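Local coordinates for serine acetyltransferase 1, putative (Entamoeba histolytica, PDB 7BW9) that catalyses the acetylation of serine from acetyl-CoA to give O-acetylserine, the committed step of cysteine biosynthesis, and is seen here with cysteine bound, at the interface of chains A and B. Sequence-based numbering; all coordinates share one arbitrary frame. Chains: chain A/B, Serine acetyltransferase 1, putative.

The three contacts lie in a row down one junction between two copies of the enzyme. Measured between the centres of their C-alpha atoms, contact 1, where the hexapeptide-repeat beta-helices meet, is about 15 Å from contact 2 and about 28 Å from contact 3, and contacts 2 and 3 are about 13 Å apart. Helix 149-162 of chain B ties contacts 2 and 3 together, supplying B:Arg152 and B:His159 to one and B:Glu153 and B:Asn157 to the other. The deposited assembly holds three copies, so the junction plausibly recurs around a trimer, with cysteine-pocket residues lying within it.

Contact 1: the interface of chains A and B. Residues chain A 233, 252-253; chain B 208, 237, 239, 254-255.
Loop residues A:Gly233 and A:Ala252-A:Asn253 of chain A meet strands 237-239 and 255-256 of chain B, together with the loop residue B:Ser208. Both partners belong to the left-handed beta-helix built from hexapeptide repeats, whose short strands are joined by tight turns. A:Ala252 points its methyl group into chain B. Its CB lies 3.6 Å from CD1 of the B:Trp255 indole and 3.7 Å from the CD1 methyl of B:Leu239. That leucine methyl also meets the edge of the indole in its plane, while the carbonyl O of A:Ala252 stands 4.0 Å above one face of the B:Trp255 ring, offset toward the rim. A side chain as small as alanine suits a position where backbone and methyl both come close to a broad ring. B:Trp255 is placed there with CG anti to its backbone N (chi1 174°).

Next to this apolar group, the side chains of A:Asn253 and B:Lys237 pass each other at a slant. The lysine chain bends at chi2 and chi4 around the amide, laying its CG 3.6 Å from the amide carbon CG of A:Asn253. The bend returns the amine NZ to the amide oxygen OD1 of A:Asn253 for a 3.2 Å hydrogen bond, in the carbonyl plane and on a lone pair. Asparagine also suits the turn, since its backbone has a positive phi of 66°. A:Gly233, without a side chain, offers its CA to CB of B:Ser208 at 4.0 Å.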
loop_
_atom_site.group_PDB
_atom_site.type_symbol
_atom_site.label_atom_id
_atom_site.label_comp_id
_atom_site.label_asym_id
_atom_site.label_seq_id
_atom_site.Cartn_x
_atom_site.Cartn_y
_atom_site.Cartn_z
ATOM N N GLY A 233 2.838 5.952 18.574
ATOM C CA GLY A 233 1.472 5.628 18.223
ATOM C C GLY A 233 1.060 6.114 16.840
ATOM O O GLY A 233 1.709 6.954 16.232
ATOM N N ALA A 252 -0.830 8.987 19.642
ATOM C CA ALA A 252 -1.257 9.049 18.251
ATOM C C ALA A 252 -1.359 10.486 17.752
ATOM O O ALA A 252 -1.725 11.389 18.499
ATOM C CB ALA A 252 -2.607 8.351 18.092
ATOM N N ASN A 253 -1.017 10.687 16.480
ATOM C CA ASN A 253 -1.182 11.936 15.739
ATOM C C ASN A 253 -0.322 13.081 16.263
ATOM O O ASN A 253 -0.471 14.210 15.792
ATOM C CB ASN A 253 -2.657 12.375 15.693
ATOM C CG ASN A 253 -3.425 11.631 14.636
ATOM O OD1 ASN A 253 -2.848 10.806 13.913
ATOM N ND2 ASN A 253 -4.724 11.906 14.524
ATOM N N SER B 208 -2.483 3.069 22.120
ATOM C CA SER B 208 -1.057 3.006 21.702
ATOM C C SER B 208 -0.186 2.270 22.720
ATOM O O SER B 208 0.575 1.405 22.302
ATOM C CB SER B 208 -0.525 4.383 21.398
ATOM O OG SER B 208 -1.498 5.167 20.741
ATOM N N LYS B 237 -7.875 8.953 14.365
ATOM C CA LYS B 237 -7.380 7.805 15.114
ATOM C C LYS B 237 -8.322 7.574 16.286
ATOM O O LYS B 237 -8.377 8.390 17.208
ATOM C CB LYS B 237 -5.949 8.047 15.578
ATOM C CG LYS B 237 -4.982 8.363 14.447
ATOM C CD LYS B 237 -4.927 7.205 13.452
ATOM C CE LYS B 237 -3.789 7.356 12.447
ATOM N NZ LYS B 237 -3.815 8.657 11.732
ATOM N N LEU B 239 -9.231 5.189 19.309
ATOM C CA LEU B 239 -8.411 4.214 20.025
ATOM C C LEU B 239 -9.027 3.802 21.353
ATOM O O LEU B 239 -9.529 4.642 22.102
ATOM C CB LEU B 239 -7.009 4.759 20.296
ATOM C CG LEU B 239 -6.351 5.391 19.075
ATOM C CD1 LEU B 239 -4.960 5.897 19.426
ATOM C CD2 LEU B 239 -6.297 4.350 17.941
ATOM N N CYS B 254 -8.817 13.880 13.786
ATOM C CA CYS B 254 -9.123 13.850 15.214
ATOM C C CYS B 254 -8.408 12.703 15.915
ATOM O O CYS B 254 -8.261 11.599 15.375
ATOM C CB CYS B 254 -10.619 13.691 15.464
ATOM S SG CYS B 254 -11.611 15.113 15.149
ATOM N N TRP B 255 -8.002 12.950 17.145
ATOM C CA TRP B 255 -7.494 11.898 18.013
ATOM C C TRP B 255 -8.580 11.653 19.040
ATOM O O TRP B 255 -8.894 12.538 19.835
ATOM C CB TRP B 255 -6.177 12.303 18.657
ATOM C CG TRP B 255 -5.654 11.357 19.671
ATOM C CD1 TRP B 255 -5.445 10.014 19.523
ATOM C CD2 TRP B 255 -5.236 11.686 21.000
ATOM N NE1 TRP B 255 -4.925 9.489 20.685
ATOM C CE2 TRP B 255 -4.789 10.499 21.606
ATOM C CE3 TRP B 255 -5.199 12.878 21.738
ATOM C CZ2 TRP B 255 -4.317 10.464 22.920
ATOM C CZ3 TRP B 255 -4.728 12.843 23.036
ATOM C CH2 TRP B 255 -4.294 11.646 23.614
#

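Contact 2: the interface of chains A and B. Residues chain A 114, 128, 180, 182, 200; chain B 152, 159, 165, 185.
The imidazole of A:His180 carries the CG1 methyl of B:Val185 over the centre of one face, 3.4 Å from the ring centroid, a CH-pi contact. The ring of B:His159 has CB of B:Asp165, from its own chain, over one face and the carbonyl O of A:His180 at its edge. With CG anti to its backbone N (chi1 -172°), B:Asp165 swings its carboxylate over to A:His180, and OD2 accepts a 2.7 Å hydrogen bond from ND1 of A:His180. The bond is bent, 147° at the hydrogen, and reaches OD2 from above the carboxylate plane, which lies 69° from the ring plane. Acceptor and methyl together should restrict rotation of the imidazole. Branching suits B:Val185, whose CG2 meets CG of A:Gln200 at 3.7 Å, tip to tip.

One water joins OD2 of A:Asp114 (2.7 Å) to the guanidinium NH2 of B:Arg152 (3.0 Å). Another lies 3.1 Å from both NE2 of B:His159 and the backbone N of A:Val182.

A:Asp114 and A:His180 line the cysteine pocket. B:Asp165 and A:His180 form the family's Asp-His catalytic dyad: the carboxylate takes ND1, directing NE2 of the serine-activating base away from it, and each such active site needs two subunits.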
loop_
_atom_site.group_PDB
_atom_site.type_symbol
_atom_site.label_atom_id
_atom_site.label_comp_id
_atom_site.label_asym_id
_atom_site.label_seq_id
_atom_site.Cartn_x
_atom_site.Cartn_y
_atom_site.Cartn_z
ATOM N N ASP A 114 1.975 -7.690 20.504
ATOM C CA ASP A 114 0.687 -7.690 19.809
ATOM C C ASP A 114 -0.262 -8.715 20.412
ATOM O O ASP A 114 -0.057 -9.935 20.217
ATOM C CB ASP A 114 0.884 -7.932 18.311
ATOM C CG ASP A 114 -0.426 -7.856 17.513
ATOM O OD1 ASP A 114 -1.427 -7.329 18.047
ATOM O OD2 ASP A 114 -0.449 -8.337 16.347
ATOM N N PRO A 128 3.461 -8.026 7.946
ATOM C CA PRO A 128 4.249 -7.171 7.036
ATOM C C PRO A 128 5.417 -6.481 7.713
ATOM O O PRO A 128 6.401 -6.162 7.032
ATOM C CB PRO A 128 3.228 -6.145 6.523
ATOM C CG PRO A 128 2.154 -6.118 7.578
ATOM C CD PRO A 128 2.083 -7.537 8.121
ATOM N N HIS A 180 0.989 -3.297 11.925
ATOM C CA HIS A 180 0.165 -2.791 10.824
ATOM C C HIS A 180 1.036 -2.139 9.756
ATOM O O HIS A 180 1.171 -2.686 8.658
ATOM C CB HIS A 180 -0.912 -1.818 11.326
ATOM C CG HIS A 180 -1.803 -2.396 12.388
ATOM N ND1 HIS A 180 -2.540 -3.547 12.198
ATOM C CD2 HIS A 180 -2.070 -1.984 13.654
ATOM C CE1 HIS A 180 -3.221 -3.818 13.301
ATOM N NE2 HIS A 180 -2.953 -2.888 14.202
ATOM N N VAL A 182 1.234 0.279 7.435
ATOM C CA VAL A 182 0.973 1.061 6.222
ATOM C C VAL A 182 1.120 2.539 6.544
ATOM O O VAL A 182 0.633 3.018 7.576
ATOM C CB VAL A 182 -0.420 0.768 5.636
ATOM C CG1 VAL A 182 -0.748 1.783 4.553
ATOM C CG2 VAL A 182 -0.491 -0.629 5.027
ATOM N N GLN A 200 1.042 2.153 12.469
ATOM C CA GLN A 200 0.716 2.663 11.138
ATOM C C GLN A 200 0.836 4.182 11.074
ATOM O O GLN A 200 0.634 4.881 12.068
ATOM C CB GLN A 200 -0.705 2.248 10.735
ATOM C CG GLN A 200 -1.831 2.694 11.678
ATOM C CD GLN A 200 -2.007 1.778 12.871
ATOM O OE1 GLN A 200 -1.110 0.998 13.207
ATOM N NE2 GLN A 200 -3.162 1.872 13.531
ATOM N N ARG B 152 -6.349 -14.871 9.176
ATOM C CA ARG B 152 -5.461 -13.720 9.306
ATOM C C ARG B 152 -4.552 -13.597 8.093
ATOM O O ARG B 152 -4.322 -12.492 7.589
ATOM C CB ARG B 152 -4.637 -13.834 10.594
ATOM C CG ARG B 152 -3.636 -12.695 10.827
ATOM C CD ARG B 152 -4.341 -11.340 11.005
ATOM N NE ARG B 152 -3.401 -10.216 11.052
ATOM C CZ ARG B 152 -2.802 -9.801 12.168
ATOM N NH1 ARG B 152 -3.028 -10.432 13.318
ATOM N NH2 ARG B 152 -1.965 -8.767 12.141
ATOM N N HIS B 159 -4.686 -7.087 2.539
ATOM C CA HIS B 159 -3.970 -5.943 3.100
ATOM C C HIS B 159 -2.830 -5.514 2.186
ATOM O O HIS B 159 -2.673 -4.327 1.880
ATOM C CB HIS B 159 -3.442 -6.329 4.487
ATOM C CG HIS B 159 -2.714 -5.236 5.201
ATOM N ND1 HIS B 159 -1.894 -5.481 6.284
ATOM C CD2 HIS B 159 -2.704 -3.896 5.017
ATOM C CE1 HIS B 159 -1.393 -4.340 6.724
ATOM N NE2 HIS B 159 -1.871 -3.363 5.975
ATOM N N ASP B 165 -6.178 -2.623 6.262
ATOM C CA ASP B 165 -5.856 -3.662 7.240
ATOM C C ASP B 165 -7.073 -3.893 8.130
ATOM O O ASP B 165 -7.333 -3.124 9.064
ATOM C CB ASP B 165 -4.629 -3.266 8.062
ATOM C CG ASP B 165 -4.121 -4.399 8.964
ATOM O OD1 ASP B 165 -4.724 -5.496 8.984
ATOM O OD2 ASP B 165 -3.088 -4.202 9.643
ATOM N N VAL B 185 -6.904 0.905 9.451
ATOM C CA VAL B 185 -6.613 -0.216 10.335
ATOM C C VAL B 185 -7.812 -0.417 11.247
ATOM O O VAL B 185 -8.250 0.527 11.920
ATOM C CB VAL B 185 -5.351 0.027 11.185
ATOM C CG1 VAL B 185 -5.205 -1.072 12.236
ATOM C CG2 VAL B 185 -4.094 0.164 10.325
HETATM O O HOH W 1 -1.486 -6.817 14.413
HETATM O O HOH W 2 -1.402 -1.171 8.096
#

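Contact 3: the interface of chains A and B. Residues chain A 32, 125-126; chain B 79, 153, 157.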
loop_
_atom_site.group_PDB
_atom_site.type_symbol
_atom_site.label_atom_id
_atom_site.label_comp_id
_atom_site.label_asym_id
_atom_site.label_seq_id
_atom_site.Cartn_x
_atom_site.Cartn_y
_atom_site.Cartn_z
ATOM N N LYS A 32 3.920 -19.157 -0.675
ATOM C CA LYS A 32 3.603 -17.734 -0.669
ATOM C C LYS A 32 4.416 -17.039 -1.752
ATOM O O LYS A 32 5.647 -17.114 -1.749
ATOM C CB LYS A 32 3.883 -17.117 0.698
ATOM C CG LYS A 32 2.702 -17.184 1.647
ATOM C CD LYS A 32 2.679 -15.970 2.565
ATOM C CE LYS A 32 1.279 -15.728 3.132
ATOM N NZ LYS A 32 0.229 -15.602 2.061
ATOM N N ARG A 125 4.687 -15.908 8.686
ATOM C CA ARG A 125 4.156 -16.045 7.338
ATOM C C ARG A 125 3.459 -14.783 6.863
ATOM O O ARG A 125 3.410 -14.523 5.655
ATOM C CB ARG A 125 3.203 -17.237 7.285
ATOM C CG ARG A 125 3.968 -18.550 7.073
ATOM C CD ARG A 125 3.078 -19.744 6.825
ATOM N NE ARG A 125 2.153 -19.577 5.716
ATOM C CZ ARG A 125 2.422 -19.842 4.435
ATOM N NH1 ARG A 125 3.624 -20.256 4.054
ATOM N NH2 ARG A 125 1.476 -19.684 3.522
ATOM N N SER A 126 2.934 -13.986 7.785
ATOM C CA SER A 126 1.949 -12.979 7.419
ATOM C C SER A 126 2.196 -11.567 7.941
ATOM O O SER A 126 1.535 -10.649 7.455
ATOM C CB SER A 126 0.554 -13.424 7.876
ATOM O OG SER A 126 0.194 -14.632 7.232
ATOM N N TYR B 79 -2.339 -25.242 9.013
ATOM C CA TYR B 79 -2.201 -24.628 10.329
ATOM C C TYR B 79 -2.831 -25.467 11.427
ATOM O O TYR B 79 -2.392 -25.397 12.579
ATOM C CB TYR B 79 -2.852 -23.245 10.359
ATOM C CG TYR B 79 -2.127 -22.144 9.621
ATOM C CD1 TYR B 79 -1.182 -21.342 10.267
ATOM C CD2 TYR B 79 -2.428 -21.864 8.286
ATOM C CE1 TYR B 79 -0.540 -20.294 9.594
ATOM C CE2 TYR B 79 -1.792 -20.829 7.604
ATOM C CZ TYR B 79 -0.853 -20.045 8.260
ATOM O OH TYR B 79 -0.228 -19.023 7.575
ATOM N N GLU B 153 -4.031 -14.728 7.616
ATOM C CA GLU B 153 -3.204 -14.725 6.417
ATOM C C GLU B 153 -3.991 -14.210 5.226
ATOM O O GLU B 153 -3.471 -13.447 4.401
ATOM C CB GLU B 153 -2.687 -16.142 6.135
ATOM C CG GLU B 153 -1.739 -16.217 4.964
ATOM C CD GLU B 153 -1.247 -17.630 4.678
ATOM O OE1 GLU B 153 -0.549 -18.209 5.543
ATOM O OE2 GLU B 153 -1.560 -18.159 3.585
ATOM N N ASN B 157 -3.217 -10.964 2.979
ATOM C CA ASN B 157 -3.115 -10.959 1.522
ATOM C C ASN B 157 -3.835 -9.742 0.931
ATOM O O ASN B 157 -3.277 -9.017 0.099
ATOM C CB ASN B 157 -3.691 -12.258 0.938
ATOM C CG ASN B 157 -2.737 -13.458 1.062
ATOM O OD1 ASN B 157 -1.547 -13.302 1.339
ATOM N ND2 ASN B 157 -3.274 -14.672 0.851
#
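The end of helix 120-126 and a loop residue, A:Lys32, from chain A face helix 149-162 of chain B, with B:Tyr79 joining from the end of helix 58-79. This is the helical part of the serine acetyltransferase, which accompanies the hexapeptide beta-helix. B:Glu153 lies between two basic side chains. A:Arg125 grips it side-on in a salt bridge, NE and NH2 both directed to the carboxylate oxygen OE1 from the same face of its plane. NE comes from the syn side, tilted out of that plane, 3.0 Å from OE1 of B:Glu153. This bond is 155° at the hydrogen. NH2 of A:Arg125 adds a hydrogen bond to the same OE1 at 3.2 Å, from above the plane. The phenol OH of B:Tyr79 accepts from NE of A:Arg125 at 3.1 Å, its ring turned 70° from the guanidinium. Arginine suits this place because the one NE hydrogen is shared by OE1 and the phenol, both in the guanidinium plane, while NH2 gives OE1 a second donor.

A:Lys32 reaches B:Glu153 tip to tip, a long salt bridge, at best a weak hydrogen bond, of NZ to OE2 at 3.5 Å. Its firmer bond is to the amide OD1 of B:Asn157, 3.0 Å from NZ, in the carbonyl plane on a lone pair. With CG anti to its backbone N (chi1 -176°) and an extended chain beyond, B:Glu153 projects from its helix.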